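Local coordinates for protein exonuclease VapC9 (Pyrobaculum aerophilum, PDB 1V8P) that probably acts as the ribonuclease toxin of a type II toxin-antitoxin system and slowly degrades single-stranded DNA as a magnesium-dependent exonuclease, at residues H43-L54 / T150-Q158; E125-Q134 / K141-L151. The protein carries 1 engineered substitution. One frame throughout, in Å; residues are numbered along the deposited sequence.

Interaction 1: residues H43-L54 / T150-Q158; sequences HYDKWIKHREKL and TLLVRLAAQ
Lys53 NZ gives a hydrogen bond to Gln158 OE1 (2.9 Å) and a weak second one to His50 ND1, so a single ammonium group joins the side chains of both segments. It meets the amide from above the carbonyl plane, 57° out of it. The lysine curls to this point by bends at chi3 and chi4. The other end of the same amide is fixed by Gln158 NE2, which donates to the backbone oxygen Arg154 O with an N-H...O angle of 169° and with the acceptor in the amide plane; the two bonds together set which way round the amide lies. The carboxylate that ends the chain comes to the edge of the His50 imidazole, with CE1 of His50 3.6 Å from Gln158 O. Its charge may therefore polarise the ring. Over one face of that ring sits Leu155 CD2, a CH-pi contact with 3.8 Å to the centroid and 22° from the ring normal. Leu155's other branch, CD1, reaches Trp47 CB at 3.9 Å, so one leucine is divided between two residues. A turn earlier, Leu152 splits in the same manner: its CD2 lies 3.8 Å from Lys46 CB and near the edge of the indole, while its CD1 lies over a face of His43. Beyond CB the indole turns away from helix 150-156, and its NE1 donates to Leu40 O. Helix 44-48, only weakly bonded, thus packs on helix 150-156 at an axis distance of 9.8 Å. Leu54 meets Leu151, and helix 148-156 packs on strand 30-32 through Leu151, while the chain leaving helix 44-48 runs through Lys53 into strand 54-56 of the same sheet; Trp47 and Leu54 meet Phe93.

Interaction 2: residues E125-Q134 / K141-L151; sequences ESSGLVLVTQ and KTKGAIDVETL
Val132 and Leu151 meet at about a right angle, with Val132 CG1 3.7 Å from Leu151 CD2. CG1 is placed opposite the backbone N by a chi1 of -171°, and Val132 CG2 touches both Leu151 CD2 and Ile146 CG1, the valine and isoleucine crossing at a slant. On the same face Val130 stands crosswise to Ile146, its CG1 3.7 Å from Ile146 CG1. The other face carries Leu131, whose CD1 packs at right angles on Thr142 CG2 at 3.5 Å, and whose CB meets Ala145 CB. Holding these faces in step is a short parallel pairing: Ile146 N donates to Leu131 O (2.9 Å) and Thr133 N to Ile146 O (3.0 Å), which makes a single parallel bridge between Val132 and Ile146. Strand 130-132 is an edge strand of the chain's parallel sheet in the PIN domain, next to strand 30-32, and segment 141-151 returns beside it after helix 136-141. At the strand's end Thr133 OG1 bonds Asp33, a predicted magnesium ligand, and the backbone N of Asp135, another. Beyond it Gln134 bends at chi2 and crosses Val148, its OE1 accepting a weak bond from Val148 N. Asp147 N-caps helix 148-156: OD1 takes Thr150 N nearly along its C-O axis and Thr150 OG1 from above the carboxylate plane. At the far end, the extended Glu125 slants across Lys143, and Lys143 N donates to Glu125 OE2 from above the carboxylate plane (3.0 Å), while Glu125 OE1 forms a salt bridge with Arg111.

Both contacts use helix 148-156, sharing Thr150 and Leu151: interaction 2 holds its start and interaction 1 its remainder up to the chain end. Along the chain, interaction 2 is nested in the loop closed by interaction 1. Both are partly buried, but interaction 2 lies nearer the chain centre, 9 Å against 14 Å, and buries more surface, 645 Å² against 438 Å². Every hydrogen bond across it is given by a backbone N-H, two of them to backbone carbonyls at the sheet edge, near predicted metal ligands; interaction 1 has a single cross bond, between side chains, and otherwise rests on apolar and CH-pi contacts of Leu152 and Leu155. They touch where Arg154 NH2 packs on Ile146 CG2.

Interaction 1: residues H43-L54 / T150-Q158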
loop_
_atom_site.group_PDB
_atom_site.type_symbol
_atom_site.label_atom_id
_atom_site.label_comp_id
_atom_site.label_asym_id
_atom_site.label_seq_id
_atom_site.Cartn_x
_atom_site.Cartn_y
_atom_site.Cartn_z
ATOM N N HIS C 43 -11.558 -0.007 -24.354
ATOM C CA HIS C 43 -11.192 -0.006 -25.765
ATOM C C HIS C 43 -11.317 -1.414 -26.323
ATOM O O HIS C 43 -10.566 -1.798 -27.214
ATOM C CB HIS C 43 -9.747 0.474 -25.946
ATOM C CG HIS C 43 -9.529 1.912 -25.590
ATOM N ND1 HIS C 43 -9.962 2.951 -26.388
ATOM C CD2 HIS C 43 -8.913 2.484 -24.527
ATOM C CE1 HIS C 43 -9.620 4.100 -25.831
ATOM N NE2 HIS C 43 -8.983 3.844 -24.701
ATOM N N TYR C 44 -12.266 -2.175 -25.785
ATOM C CA TYR C 44 -12.512 -3.556 -26.204
ATOM C C TYR C 44 -12.325 -3.791 -27.705
ATOM O O TYR C 44 -11.484 -4.587 -28.115
ATOM C CB TYR C 44 -13.935 -3.963 -25.827
ATOM C CG TYR C 44 -14.137 -5.460 -25.694
ATOM C CD1 TYR C 44 -13.710 -6.140 -24.546
ATOM C CD2 TYR C 44 -14.780 -6.195 -26.693
ATOM C CE1 TYR C 44 -13.925 -7.520 -24.394
ATOM C CE2 TYR C 44 -15.001 -7.577 -26.553
ATOM C CZ TYR C 44 -14.573 -8.229 -25.400
ATOM O OH TYR C 44 -14.801 -9.578 -25.227
ATOM N N ASP C 45 -13.122 -3.094 -28.513
ATOM C CA ASP C 45 -13.096 -3.230 -29.972
ATOM C C ASP C 45 -11.729 -3.178 -30.647
ATOM O O ASP C 45 -11.411 -4.006 -31.503
ATOM C CB ASP C 45 -13.997 -2.169 -30.619
ATOM C CG ASP C 45 -15.465 -2.343 -30.253
ATOM O OD1 ASP C 45 -15.938 -3.500 -30.241
ATOM O OD2 ASP C 45 -16.146 -1.323 -29.989
ATOM N N LYS C 46 -10.924 -2.200 -30.257
ATOM C CA LYS C 46 -9.605 -2.004 -30.837
ATOM C C LYS C 46 -8.605 -3.152 -30.633
ATOM O O LYS C 46 -7.598 -3.230 -31.348
ATOM C CB LYS C 46 -9.022 -0.681 -30.312
ATOM C CG LYS C 46 -9.991 0.491 -30.453
ATOM C CD LYS C 46 -9.289 1.835 -30.288
ATOM C CE LYS C 46 -10.229 3.007 -30.580
ATOM N NZ LYS C 46 -11.306 3.133 -29.551
ATOM N N TRP C 47 -8.872 -4.047 -29.685
ATOM C CA TRP C 47 -7.942 -5.147 -29.444
ATOM C C TRP C 47 -8.553 -6.550 -29.322
ATOM O O TRP C 47 -7.831 -7.551 -29.400
ATOM C CB TRP C 47 -7.094 -4.860 -28.196
ATOM C CG TRP C 47 -7.887 -4.604 -26.941
ATOM C CD1 TRP C 47 -8.299 -3.389 -26.455
ATOM C CD2 TRP C 47 -8.387 -5.587 -26.028
ATOM N NE1 TRP C 47 -9.025 -3.559 -25.297
ATOM C CE2 TRP C 47 -9.094 -4.897 -25.012
ATOM C CE3 TRP C 47 -8.307 -6.986 -25.967
ATOM C CZ2 TRP C 47 -9.718 -5.559 -23.949
ATOM C CZ3 TRP C 47 -8.929 -7.647 -24.909
ATOM C CH2 TRP C 47 -9.627 -6.929 -23.913
ATOM N N ILE C 48 -9.869 -6.629 -29.145
ATOM C CA ILE C 48 -10.527 -7.919 -29.005
ATOM C C ILE C 48 -10.102 -8.940 -30.068
ATOM O O ILE C 48 -9.793 -10.087 -29.741
ATOM C CB ILE C 48 -12.066 -7.760 -29.020
ATOM C CG1 ILE C 48 -12.738 -9.076 -28.619
ATOM C CG2 ILE C 48 -12.539 -7.341 -30.398
ATOM C CD1 ILE C 48 -12.301 -9.609 -27.258
ATOM N N LYS C 49 -10.061 -8.532 -31.334
ATOM C CA LYS C 49 -9.674 -9.449 -32.406
ATOM C C LYS C 49 -8.183 -9.756 -32.439
ATOM O O LYS C 49 -7.706 -10.412 -33.364
ATOM C CB LYS C 49 -10.093 -8.897 -33.766
ATOM C CG LYS C 49 -11.587 -8.834 -33.979
ATOM C CD LYS C 49 -11.915 -8.677 -35.462
ATOM C CE LYS C 49 -13.412 -8.516 -35.697
ATOM N NZ LYS C 49 -13.925 -7.254 -35.078
ATOM N N HIS C 50 -7.449 -9.269 -31.439
ATOM C CA HIS C 50 -6.006 -9.504 -31.350
ATOM C C HIS C 50 -5.703 -10.233 -30.044
ATOM O O HIS C 50 -4.561 -10.606 -29.772
ATOM C CB HIS C 50 -5.241 -8.175 -31.371
ATOM C CG HIS C 50 -5.285 -7.461 -32.687
ATOM N ND1 HIS C 50 -4.521 -7.842 -33.771
ATOM C CD2 HIS C 50 -6.006 -6.390 -33.096
ATOM C CE1 HIS C 50 -4.768 -7.036 -34.789
ATOM N NE2 HIS C 50 -5.667 -6.147 -34.406
ATOM N N ARG C 51 -6.741 -10.443 -29.244
ATOM C CA ARG C 51 -6.603 -11.098 -27.950
ATOM C C ARG C 51 -5.573 -12.220 -27.846
ATOM O O ARG C 51 -4.897 -12.331 -26.828
ATOM C CB ARG C 51 -7.960 -11.636 -27.475
ATOM C CG ARG C 51 -8.463 -12.837 -28.248
ATOM C CD ARG C 51 -9.882 -13.178 -27.835
ATOM N NE ARG C 51 -9.931 -13.806 -26.523
ATOM C CZ ARG C 51 -10.206 -15.093 -26.336
ATOM N NH1 ARG C 51 -10.451 -15.865 -27.385
ATOM N NH2 ARG C 51 -10.241 -15.613 -25.109
ATOM N N GLU C 52 -5.438 -13.055 -28.870
ATOM C CA GLU C 52 -4.477 -14.145 -28.747
ATOM C C GLU C 52 -3.052 -13.609 -28.603
ATOM O O GLU C 52 -2.136 -14.325 -28.188
ATOM C CB GLU C 52 -4.578 -15.119 -29.932
ATOM C CG GLU C 52 -3.845 -14.734 -31.221
ATOM C CD GLU C 52 -4.561 -13.668 -32.029
ATOM O OE1 GLU C 52 -5.780 -13.469 -31.797
ATOM O OE2 GLU C 52 -3.905 -13.044 -32.902
ATOM N N LYS C 53 -2.878 -12.331 -28.921
ATOM C CA LYS C 53 -1.573 -11.705 -28.828
ATOM C C LYS C 53 -1.245 -11.145 -27.446
ATOM O O LYS C 53 -0.073 -10.935 -27.125
ATOM C CB LYS C 53 -1.455 -10.610 -29.891
ATOM C CG LYS C 53 -1.032 -11.159 -31.236
ATOM C CD LYS C 53 -0.780 -10.089 -32.291
ATOM C CE LYS C 53 -2.076 -9.605 -32.908
ATOM N NZ LYS C 53 -1.906 -9.243 -34.347
ATOM N N LEU C 54 -2.273 -10.929 -26.628
ATOM C CA LEU C 54 -2.081 -10.379 -25.284
ATOM C C LEU C 54 -2.195 -11.386 -24.154
ATOM O O LEU C 54 -2.969 -12.328 -24.218
ATOM C CB LEU C 54 -3.083 -9.259 -24.999
ATOM C CG LEU C 54 -3.371 -8.174 -26.033
ATOM C CD1 LEU C 54 -2.094 -7.800 -26.784
ATOM C CD2 LEU C 54 -4.449 -8.691 -26.979
ATOM N N THR C 150 0.549 3.186 -27.581
ATOM C CA THR C 150 1.523 2.610 -28.489
ATOM C C THR C 150 1.054 1.223 -28.899
ATOM O O THR C 150 1.221 0.810 -30.049
ATOM C CB THR C 150 2.889 2.504 -27.804
ATOM O OG1 THR C 150 3.346 3.813 -27.434
ATOM C CG2 THR C 150 3.887 1.854 -28.726
ATOM N N LEU C 151 0.467 0.497 -27.953
ATOM C CA LEU C 151 -0.025 -0.835 -28.257
ATOM C C LEU C 151 -1.150 -0.744 -29.278
ATOM O O LEU C 151 -1.165 -1.485 -30.256
ATOM C CB LEU C 151 -0.535 -1.540 -26.992
ATOM C CG LEU C 151 -1.285 -2.865 -27.209
ATOM C CD1 LEU C 151 -0.393 -3.857 -27.952
ATOM C CD2 LEU C 151 -1.724 -3.438 -25.873
ATOM N N LEU C 152 -2.087 0.172 -29.056
ATOM C CA LEU C 152 -3.205 0.319 -29.971
ATOM C C LEU C 152 -2.774 0.642 -31.402
ATOM O O LEU C 152 -3.295 0.056 -32.353
ATOM C CB LEU C 152 -4.198 1.374 -29.451
ATOM C CG LEU C 152 -4.992 0.933 -28.219
ATOM C CD1 LEU C 152 -5.958 2.011 -27.820
ATOM C CD2 LEU C 152 -5.731 -0.368 -28.519
ATOM N N VAL C 153 -1.828 1.559 -31.575
ATOM C CA VAL C 153 -1.414 1.865 -32.932
ATOM C C VAL C 153 -0.837 0.622 -33.598
ATOM O O VAL C 153 -1.242 0.279 -34.704
ATOM C CB VAL C 153 -0.382 3.012 -32.987
ATOM C CG1 VAL C 153 -1.028 4.308 -32.557
ATOM C CG2 VAL C 153 0.788 2.704 -32.092
ATOM N N ARG C 154 0.089 -0.064 -32.927
ATOM C CA ARG C 154 0.703 -1.260 -33.500
ATOM C C ARG C 154 -0.326 -2.293 -33.937
ATOM O O ARG C 154 -0.092 -3.036 -34.885
ATOM C CB ARG C 154 1.659 -1.929 -32.505
ATOM C CG ARG C 154 2.866 -1.115 -32.125
ATOM C CD ARG C 154 3.834 -1.932 -31.281
ATOM N NE ARG C 154 4.959 -1.114 -30.843
ATOM C CZ ARG C 154 6.073 -1.582 -30.287
ATOM N NH1 ARG C 154 6.225 -2.883 -30.095
ATOM N NH2 ARG C 154 7.043 -0.744 -29.925
ATOM N N LEU C 155 -1.458 -2.355 -33.242
ATOM C CA LEU C 155 -2.494 -3.329 -33.588
ATOM C C LEU C 155 -3.304 -2.837 -34.774
ATOM O O LEU C 155 -3.640 -3.615 -35.660
ATOM C CB LEU C 155 -3.421 -3.595 -32.390
ATOM C CG LEU C 155 -2.773 -4.295 -31.188
ATOM C CD1 LEU C 155 -3.721 -4.285 -29.993
ATOM C CD2 LEU C 155 -2.383 -5.711 -31.577
ATOM N N ALA C 156 -3.610 -1.546 -34.787
ATOM C CA ALA C 156 -4.378 -0.952 -35.874
ATOM C C ALA C 156 -3.720 -1.248 -37.216
ATOM O O ALA C 156 -4.392 -1.275 -38.249
ATOM C CB ALA C 156 -4.486 0.550 -35.674
ATOM N N ALA C 157 -2.408 -1.471 -37.198
ATOM C CA ALA C 157 -1.669 -1.751 -38.424
ATOM C C ALA C 157 -1.290 -3.213 -38.536
ATOM O O ALA C 157 -0.107 -3.546 -38.628
ATOM C CB ALA C 157 -0.411 -0.884 -38.500
ATOM N N GLN C 158 -2.302 -4.079 -38.525
ATOM C CA GLN C 158 -2.119 -5.528 -38.642
ATOM C C GLN C 158 -3.404 -6.254 -38.243
ATOM O O GLN C 158 -3.373 -7.501 -38.098
ATOM C CB GLN C 158 -0.949 -6.015 -37.764
ATOM C CG GLN C 158 -1.115 -5.765 -36.273
ATOM C CD GLN C 158 0.009 -6.378 -35.447
ATOM O OE1 GLN C 158 0.242 -7.592 -35.490
ATOM N NE2 GLN C 158 0.707 -5.541 -34.683
ATOM O OXT GLN C 158 -4.435 -5.556 -38.091
#

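Interaction 2: residues E125-Q134 / K141-L151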
loop_
_atom_site.group_PDB
_atom_site.type_symbol
_atom_site.label_atom_id
_atom_site.label_comp_id
_atom_site.label_asym_id
_atom_site.label_seq_id
_atom_site.Cartn_x
_atom_site.Cartn_y
_atom_site.Cartn_z
ATOM N N GLU C 125 10.744 -9.514 -20.198
ATOM C CA GLU C 125 12.113 -9.662 -20.670
ATOM C C GLU C 125 12.593 -11.113 -20.775
ATOM O O GLU C 125 13.348 -11.448 -21.692
ATOM C CB GLU C 125 13.067 -8.838 -19.791
ATOM C CG GLU C 125 13.129 -7.358 -20.188
ATOM C CD GLU C 125 13.976 -6.496 -19.245
ATOM O OE1 GLU C 125 15.019 -6.980 -18.742
ATOM O OE2 GLU C 125 13.605 -5.319 -19.019
ATOM N N SER C 126 12.141 -11.972 -19.862
ATOM C CA SER C 126 12.538 -13.379 -19.871
ATOM C C SER C 126 11.929 -14.143 -21.012
ATOM O O SER C 126 12.501 -15.121 -21.480
ATOM C CB SER C 126 12.121 -14.073 -18.580
ATOM O OG SER C 126 13.035 -13.795 -17.552
ATOM N N SER C 127 10.764 -13.701 -21.450
ATOM C CA SER C 127 10.050 -14.379 -22.515
ATOM C C SER C 127 10.132 -13.661 -23.841
ATOM O O SER C 127 9.587 -14.129 -24.834
ATOM C CB SER C 127 8.583 -14.531 -22.127
ATOM O OG SER C 127 8.452 -15.241 -20.911
ATOM N N GLY C 128 10.813 -12.525 -23.870
ATOM C CA GLY C 128 10.890 -11.795 -25.118
ATOM C C GLY C 128 9.490 -11.345 -25.498
ATOM O O GLY C 128 9.036 -11.544 -26.616
ATOM N N LEU C 129 8.790 -10.755 -24.539
ATOM C CA LEU C 129 7.446 -10.257 -24.778
ATOM C C LEU C 129 7.518 -8.755 -24.591
ATOM O O LEU C 129 8.434 -8.261 -23.947
ATOM C CB LEU C 129 6.477 -10.861 -23.760
ATOM C CG LEU C 129 6.244 -12.376 -23.827
ATOM C CD1 LEU C 129 5.692 -12.857 -22.490
ATOM C CD2 LEU C 129 5.285 -12.715 -24.978
ATOM N N VAL C 130 6.569 -8.023 -25.158
ATOM C CA VAL C 130 6.566 -6.571 -24.997
ATOM C C VAL C 130 5.663 -6.236 -23.831
ATOM O O VAL C 130 4.479 -6.552 -23.860
ATOM C CB VAL C 130 6.020 -5.841 -26.237
ATOM C CG1 VAL C 130 5.834 -4.368 -25.920
ATOM C CG2 VAL C 130 6.975 -6.015 -27.424
ATOM N N LEU C 131 6.212 -5.592 -22.807
ATOM C CA LEU C 131 5.410 -5.234 -21.653
ATOM C C LEU C 131 4.550 -4.008 -21.975
ATOM O O LEU C 131 5.060 -2.977 -22.411
ATOM C CB LEU C 131 6.308 -4.902 -20.450
ATOM C CG LEU C 131 5.743 -4.984 -19.016
ATOM C CD1 LEU C 131 6.506 -4.030 -18.109
ATOM C CD2 LEU C 131 4.285 -4.639 -18.979
ATOM N N VAL C 132 3.244 -4.123 -21.776
ATOM C CA VAL C 132 2.370 -2.975 -21.972
ATOM C C VAL C 132 1.989 -2.528 -20.542
ATOM O O VAL C 132 1.444 -3.298 -19.747
ATOM C CB VAL C 132 1.113 -3.333 -22.794
ATOM C CG1 VAL C 132 0.354 -2.050 -23.156
ATOM C CG2 VAL C 132 1.526 -4.080 -24.076
ATOM N N THR C 133 2.321 -1.288 -20.212
ATOM C CA THR C 133 2.061 -0.741 -18.891
ATOM C C THR C 133 1.762 0.741 -19.022
ATOM O O THR C 133 2.127 1.379 -20.000
ATOM C CB THR C 133 3.300 -0.933 -17.957
ATOM O OG1 THR C 133 3.121 -0.206 -16.736
ATOM C CG2 THR C 133 4.564 -0.442 -18.642
ATOM N N GLN C 134 1.095 1.289 -18.022
ATOM C CA GLN C 134 0.756 2.689 -18.055
ATOM C C GLN C 134 1.664 3.432 -17.078
ATOM O O GLN C 134 1.666 4.664 -17.049
ATOM C CB GLN C 134 -0.721 2.857 -17.685
ATOM C CG GLN C 134 -1.412 4.029 -18.343
ATOM C CD GLN C 134 -1.510 3.879 -19.840
ATOM O OE1 GLN C 134 -1.216 2.832 -20.383
ATOM N NE2 GLN C 134 -1.933 4.928 -20.512
ATOM N N LYS C 141 12.262 1.190 -16.852
ATOM C CA LYS C 141 13.132 0.097 -16.483
ATOM C C LYS C 141 12.867 -1.261 -17.131
ATOM O O LYS C 141 13.489 -2.258 -16.770
ATOM C CB LYS C 141 13.122 -0.008 -14.962
ATOM C CG LYS C 141 13.468 1.331 -14.298
ATOM C CD LYS C 141 13.366 1.284 -12.781
ATOM C CE LYS C 141 13.829 2.587 -12.156
ATOM N NZ LYS C 141 13.698 2.554 -10.666
ATOM N N THR C 142 11.956 -1.292 -18.094
ATOM C CA THR C 142 11.628 -2.521 -18.785
ATOM C C THR C 142 11.871 -2.353 -20.283
ATOM O O THR C 142 11.125 -1.669 -20.979
ATOM C CB THR C 142 10.152 -2.929 -18.556
ATOM O OG1 THR C 142 9.885 -2.971 -17.154
ATOM C CG2 THR C 142 9.879 -4.312 -19.152
ATOM N N LYS C 143 12.915 -3.015 -20.766
ATOM C CA LYS C 143 13.301 -2.953 -22.164
ATOM C C LYS C 143 12.215 -3.377 -23.125
ATOM O O LYS C 143 11.711 -4.491 -23.048
ATOM C CB LYS C 143 14.551 -3.805 -22.373
ATOM C CG LYS C 143 15.612 -3.492 -21.341
ATOM C CD LYS C 143 16.875 -4.267 -21.562
ATOM C CE LYS C 143 17.664 -4.345 -20.249
ATOM N NZ LYS C 143 17.686 -3.018 -19.550
ATOM N N GLY C 144 11.866 -2.478 -24.036
ATOM C CA GLY C 144 10.842 -2.771 -25.017
ATOM C C GLY C 144 9.423 -2.462 -24.577
ATOM O O GLY C 144 8.486 -2.669 -25.356
ATOM N N ALA C 145 9.253 -1.951 -23.356
ATOM C CA ALA C 145 7.920 -1.646 -22.838
ATOM C C ALA C 145 7.250 -0.448 -23.488
ATOM O O ALA C 145 7.874 0.573 -23.763
ATOM C CB ALA C 145 7.973 -1.448 -21.331
ATOM N N ILE C 146 5.958 -0.589 -23.724
ATOM C CA ILE C 146 5.168 0.453 -24.352
ATOM C C ILE C 146 3.939 0.740 -23.513
ATOM O O ILE C 146 3.621 -0.007 -22.595
ATOM C CB ILE C 146 4.695 0.011 -25.737
ATOM C CG1 ILE C 146 3.840 -1.245 -25.607
ATOM C CG2 ILE C 146 5.889 -0.248 -26.642
ATOM C CD1 ILE C 146 3.220 -1.712 -26.907
ATOM N N ASP C 147 3.257 1.836 -23.814
ATOM C CA ASP C 147 2.042 2.157 -23.096
ATOM C C ASP C 147 0.873 1.723 -23.977
ATOM O O ASP C 147 1.079 1.317 -25.126
ATOM C CB ASP C 147 1.958 3.648 -22.795
ATOM C CG ASP C 147 2.100 4.496 -24.022
ATOM O OD1 ASP C 147 1.833 4.011 -25.148
ATOM O OD2 ASP C 147 2.470 5.669 -23.845
ATOM N N VAL C 148 -0.341 1.824 -23.444
ATOM C CA VAL C 148 -1.534 1.393 -24.165
ATOM C C VAL C 148 -1.739 2.034 -25.526
ATOM O O VAL C 148 -2.146 1.362 -26.474
ATOM C CB VAL C 148 -2.795 1.585 -23.298
ATOM C CG1 VAL C 148 -4.052 1.375 -24.127
ATOM C CG2 VAL C 148 -2.766 0.594 -22.147
ATOM N N GLU C 149 -1.448 3.326 -25.628
ATOM C CA GLU C 149 -1.602 4.047 -26.890
ATOM C C GLU C 149 -0.692 3.450 -27.968
ATOM O O GLU C 149 -1.099 3.243 -29.116
ATOM C CB GLU C 149 -1.254 5.522 -26.699
ATOM C CG GLU C 149 -1.609 6.401 -27.886
ATOM C CD GLU C 149 -1.097 7.830 -27.737
ATOM O OE1 GLU C 149 -1.728 8.757 -28.295
ATOM O OE2 GLU C 149 -0.053 8.028 -27.073
ATOM N N THR C 150 0.549 3.186 -27.581
ATOM C CA THR C 150 1.523 2.610 -28.489
ATOM C C THR C 150 1.054 1.223 -28.899
ATOM O O THR C 150 1.221 0.810 -30.049
ATOM C CB THR C 150 2.889 2.504 -27.804
ATOM O OG1 THR C 150 3.346 3.813 -27.434
ATOM C CG2 THR C 150 3.887 1.854 -28.726
ATOM N N LEU C 151 0.467 0.497 -27.953
ATOM C CA LEU C 151 -0.025 -0.835 -28.257
ATOM C C LEU C 151 -1.150 -0.744 -29.278
ATOM O O LEU C 151 -1.165 -1.485 -30.256
ATOM C CB LEU C 151 -0.535 -1.540 -26.992
ATOM C CG LEU C 151 -1.285 -2.865 -27.209
ATOM C CD1 LEU C 151 -0.393 -3.857 -27.952
ATOM C CD2 LEU C 151 -1.724 -3.438 -25.873
#